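Local atomic coordinates of Glucanase/chitosanase (Paenibacillus fukuinensis, PDB entry 4ZZ8), a protein that probably hydrolyses O-glycosidic bonds of beta-glucans and chitosan as a family 8 glycosyl hydrolase, represented here by its F5/8 type C (discoidin-like) domain. Residues A[85-90]-A[113-118]. Residues are numbered along the deposited sequence; the frame is centred on the assembly and turned at random.
With SO4 (sulfate ion), chain F; SO4 (sulfate ion), chain E; EDO (1,2-ethanediol), chain H.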
ATOM      1  N   SER A  85     -11.011   1.559  13.926  1.00 23.73           N
ATOM      2  CA  SER A  85      -9.700   1.977  13.348  1.00 22.13           C
ATOM      3  C   SER A  85      -8.701   0.889  13.269  1.00 22.55           C
ATOM      4  O   SER A  85      -7.530   1.138  12.984  1.00 22.56           O
ATOM      5  CB  SER A  85      -9.096   3.104  14.236  1.00 26.31           C
ATOM      6  OG  SER A  85     -10.134   3.965  14.593  1.00 28.98           O
ATOM      7  N   THR A  86      -9.117  -0.359  13.550  1.00 19.35           N
ATOM      8  CA  THR A  86      -8.161  -1.444  13.528  1.00 20.35           C
ATOM      9  C   THR A  86      -8.654  -2.612  12.704  1.00 22.72           C
ATOM     10  O   THR A  86      -9.039  -3.634  13.286  1.00 27.23           O
ATOM     11  CB  THR A  86      -7.795  -1.925  14.943  1.00 25.77           C
ATOM     12  OG1 THR A  86      -7.314  -0.806  15.665  1.00 25.98           O
ATOM     13  CG2 THR A  86      -6.657  -2.912  14.905  1.00 28.58           C
ATOM     14  N   PRO A  87      -8.446  -2.568  11.394  1.00 16.39           N
ATOM     15  CA  PRO A  87      -9.032  -3.589  10.551  1.00 14.99           C
ATOM     16  C   PRO A  87      -8.423  -4.966  10.810  1.00 17.72           C
ATOM     17  O   PRO A  87      -7.207  -5.081  11.011  1.00 18.07           O
ATOM     18  CB  PRO A  87      -8.656  -3.132   9.146  1.00 14.56           C
ATOM     19  CG  PRO A  87      -7.399  -2.359   9.362  1.00 15.35           C
ATOM     20  CD  PRO A  87      -7.572  -1.622  10.627  1.00 15.57           C
ATOM     21  N   THR A  88      -9.226  -6.002  10.679  1.00 20.13           N
ATOM     22  CA  THR A  88      -8.690  -7.386  10.793  1.00 23.97           C
ATOM     23  C   THR A  88      -9.115  -8.336   9.668  1.00 21.03           C
ATOM     24  O   THR A  88      -8.388  -9.301   9.402  1.00 20.41           O
ATOM     25  CB  THR A  88      -9.134  -8.028  12.139  1.00 28.46           C
ATOM     26  OG1 THR A  88     -10.556  -7.923  12.208  1.00 32.45           O
ATOM     27  CG2 THR A  88      -8.522  -7.313  13.304  1.00 32.08           C
ATOM     28  N   ASN A  89     -10.184  -8.002   8.929  1.00 16.77           N
ATOM     29  CA  ASN A  89     -10.612  -8.833   7.792  1.00 16.85           C
ATOM     30  C   ASN A  89     -10.237  -8.182   6.472  1.00 13.44           C
ATOM     31  O   ASN A  89     -10.717  -7.098   6.206  1.00 14.35           O
ATOM     32  CB  ASN A  89     -12.137  -9.061   7.787  1.00 21.47           C
ATOM     33  CG  ASN A  89     -12.623  -9.707   9.090  1.00 27.89           C
ATOM     34  OD1 ASN A  89     -12.317 -10.860   9.342  1.00 30.42           O
ATOM     35  ND2 ASN A  89     -13.305  -8.952   9.925  1.00 29.76           N
ATOM     36  N   TRP A  90      -9.451  -8.837   5.669  1.00 11.46           N
ATOM     37  CA  TRP A  90      -9.008  -8.307   4.381  1.00 11.65           C
ATOM     38  C   TRP A  90      -9.601  -9.116   3.230  1.00 12.68           C
ATOM     39  O   TRP A  90      -9.640 -10.358   3.313  1.00 13.94           O
ATOM     40  CB  TRP A  90      -7.499  -8.326   4.296  1.00 11.10           C
ATOM     41  CG  TRP A  90      -6.894  -7.387   5.282  1.00 11.27           C
ATOM     42  CD1 TRP A  90      -6.251  -7.721   6.436  1.00 12.14           C
ATOM     43  CD2 TRP A  90      -6.894  -5.955   5.231  1.00 10.28           C
ATOM     44  NE1 TRP A  90      -5.841  -6.590   7.120  1.00 12.40           N
ATOM     45  CE2 TRP A  90      -6.241  -5.499   6.412  1.00 10.68           C
ATOM     46  CE3 TRP A  90      -7.388  -5.006   4.329  1.00  9.58           C
ATOM     47  CZ2 TRP A  90      -6.014  -4.170   6.648  1.00 10.45           C
ATOM     48  CZ3 TRP A  90      -7.168  -3.687   4.584  1.00 10.13           C
ATOM     49  CH2 TRP A  90      -6.511  -3.270   5.755  1.00  9.42           C
ATOM     50  N   ALA A 113     -14.816   0.460   0.403  1.00 12.64           N
ATOM     51  CA  ALA A 113     -13.611   0.130   1.215  1.00 11.85           C
ATOM     52  C   ALA A 113     -13.491   1.220   2.284  1.00 12.42           C
ATOM     53  O   ALA A 113     -13.761   2.382   1.979  1.00 12.15           O
ATOM     54  CB  ALA A 113     -12.368   0.089   0.394  1.00 12.22           C
ATOM     55  N   LYS A 114     -13.253   0.821   3.540  1.00 11.31           N
ATOM     56  CA  LYS A 114     -12.823   1.792   4.550  0.60 11.32           C
ATOM     57  C   LYS A 114     -11.319   1.788   4.710  1.00 11.57           C
ATOM     58  O   LYS A 114     -10.736   2.802   5.055  1.00 12.75           O
ATOM     59  CB  LYS A 114     -13.430   1.562   5.911  0.60 14.06           C
ATOM     60  CG  LYS A 114     -13.389   2.861   6.677  0.60 17.53           C
ATOM     61  CD  LYS A 114     -13.464   2.702   8.159  0.60 19.16           C
ATOM     62  CE  LYS A 114     -12.778   3.865   8.851  0.60 18.25           C
ATOM     63  NZ  LYS A 114     -13.399   4.080  10.180  0.60 26.55           N
ATOM     64  N   PHE A 115     -10.679   0.653   4.418  1.00  9.59           N
ATOM     65  CA  PHE A 115      -9.168   0.544   4.497  1.00  9.06           C
ATOM     66  C   PHE A 115      -8.703  -0.098   3.199  1.00  9.84           C
ATOM     67  O   PHE A 115      -9.429  -0.936   2.600  1.00 10.35           O
ATOM     68  CB  PHE A 115      -8.699  -0.343   5.650  1.00  9.52           C
ATOM     69  CG  PHE A 115      -9.234   0.093   7.018  1.00  9.81           C
ATOM     70  CD1 PHE A 115     -10.483  -0.355   7.434  1.00 11.25           C
ATOM     71  CD2 PHE A 115      -8.472   0.835   7.887  1.00 12.11           C
ATOM     72  CE1 PHE A 115     -11.018  -0.028   8.640  1.00 11.43           C
ATOM     73  CE2 PHE A 115      -9.005   1.205   9.101  1.00 10.89           C
ATOM     74  CZ  PHE A 115     -10.283   0.754   9.503  1.00 12.61           C
ATOM     75  N   VAL A 116      -7.472   0.220   2.780  1.00  9.18           N
ATOM     76  CA  VAL A 116      -6.872  -0.371   1.586  1.00  9.82           C
ATOM     77  C   VAL A 116      -5.451  -0.756   2.027  1.00  9.87           C
ATOM     78  O   VAL A 116      -4.743   0.021   2.646  1.00  8.97           O
ATOM     79  CB  VAL A 116      -6.745   0.591   0.408  1.00 11.30           C
ATOM     80  CG1 VAL A 116      -6.324  -0.246  -0.820  1.00 11.03           C
ATOM     81  CG2 VAL A 116      -7.991   1.376   0.225  1.00 16.03           C
ATOM     82  N   ARG A 117      -5.063  -1.989   1.685  1.00  9.29           N
ATOM     83  CA  ARG A 117      -3.721  -2.524   2.106  1.00  9.29           C
ATOM     84  C   ARG A 117      -2.978  -2.996   0.894  1.00  8.99           C
ATOM     85  O   ARG A 117      -3.546  -3.652   0.034  1.00  9.13           O
ATOM     86  CB  ARG A 117      -3.937  -3.741   3.028  1.00  9.42           C
ATOM     87  CG  ARG A 117      -2.610  -4.246   3.691  1.00 11.33           C
ATOM     88  CD  ARG A 117      -2.852  -5.128   4.876  1.00 10.74           C
ATOM     89  NE  ARG A 117      -3.236  -6.491   4.560  1.00 10.63           N
ATOM     90  CZ  ARG A 117      -3.016  -7.550   5.332  1.00 11.05           C
ATOM     91  NH1 ARG A 117      -2.414  -7.415   6.489  1.00 11.89           N
ATOM     92  NH2 ARG A 117      -3.311  -8.781   4.870  1.00 10.65           N
ATOM     93  N   VAL A 118      -1.679  -2.693   0.820  1.00  8.09           N
ATOM     94  CA  VAL A 118      -0.741  -3.398  -0.048  1.00  8.23           C
ATOM     95  C   VAL A 118      -0.127  -4.467   0.806  1.00  8.44           C
ATOM     96  O   VAL A 118       0.496  -4.144   1.818  1.00  8.43           O
ATOM     97  CB  VAL A 118       0.335  -2.462  -0.629  1.00  8.90           C
ATOM     98  CG1 VAL A 118       1.369  -3.268  -1.417  1.00  9.40           C
ATOM     99  CG2 VAL A 118      -0.285  -1.376  -1.484  1.00 11.09           C
TER
HETATM  100  S   SO4 F 203     -10.556   0.184  17.283  1.00 32.62           S
HETATM  101  O1  SO4 F 203      -9.341   0.626  16.493  1.00 32.33           O
HETATM  102  O2  SO4 F 203     -10.075  -0.974  18.064  1.00 38.05           O
HETATM  103  O3  SO4 F 203     -11.835   0.169  16.590  1.00 36.49           O
HETATM  104  O4  SO4 F 203     -10.945   1.269  18.202  1.00 40.68           O
HETATM  105  S   SO4 E 202      -2.341 -11.075   7.772  1.00 22.07           S
HETATM  106  O1  SO4 E 202      -1.260 -12.075   7.914  1.00 23.60           O
HETATM  107  O2  SO4 E 202      -1.695  -9.748   8.075  1.00 24.06           O
HETATM  108  O3  SO4 E 202      -2.824 -11.292   6.378  1.00 22.87           O
HETATM  109  O4  SO4 E 202      -3.390 -11.372   8.685  1.00 28.01           O
HETATM  110  C1  EDO H 205      -5.305   4.410  12.471  1.00 23.11           C
HETATM  111  O1  EDO H 205      -6.526   5.170  12.217  1.00 25.48           O
HETATM  112  C2  EDO H 205      -5.135   3.467  11.297  1.00 23.65           C
HETATM  113  O2  EDO H 205      -6.385   2.680  11.105  1.00 24.46           O
HETATM  114  O   HOH W   1     -11.548   5.157  11.805  1.00 37.27           O
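Arg117 lies flat on the indole of Trp90, a worked example of a loop held against a beta-sheet largely through the flat faces of its side chains. The guanidinium and ring planes differ by 6°, and Arg117 CZ sits 3.6 Å from the centroid of the five-membered ring of Trp90, a cation-pi contact over the face. Further back, its CB meets the six-membered ring on the same face, 3.8 Å from the centroid, a CH-pi contact. With CG anti to the backbone N (chi1 -172°) and a bend at chi3 (78°), the arginine runs its chain across the indole before laying down its head group.

A CH-pi contact pairs Pro87 with Phe115, the proline ring lying over one phenyl face. Pro87 CG rests 3.8 Å from the phenyl centroid, while its CD reaches to 3.5 Å from Phe115 CE2. Between these two contacts, Phe115 CB touches Trp90 CH2 at 3.7 Å, making the apolar surface continuous.

At its edge, NH1 and NH2 of Arg117 bond O2 and O3 of the chain E sulfate, probably from the crystallisation liquor, in nearly straight lines, and NH2 also bonds Gln78 OE1 of strand 75-80. Were Trp90 an alanine, the guanidinium would probably lose the indole under one face, keeping Trp49 as a cation-pi partner but freer to turn, and Phe115 CB would be uncovered.

The contact thus lays the loop joining strands 75-80 and 91-96 over strand 115-123 of the five-stranded sheet of this beta-sandwich domain. Its chemistry implies a division of labour: faces carry the packing, whereas the guanidinium edge takes the hydrogen bonds, here to the sulfate and to Gln78.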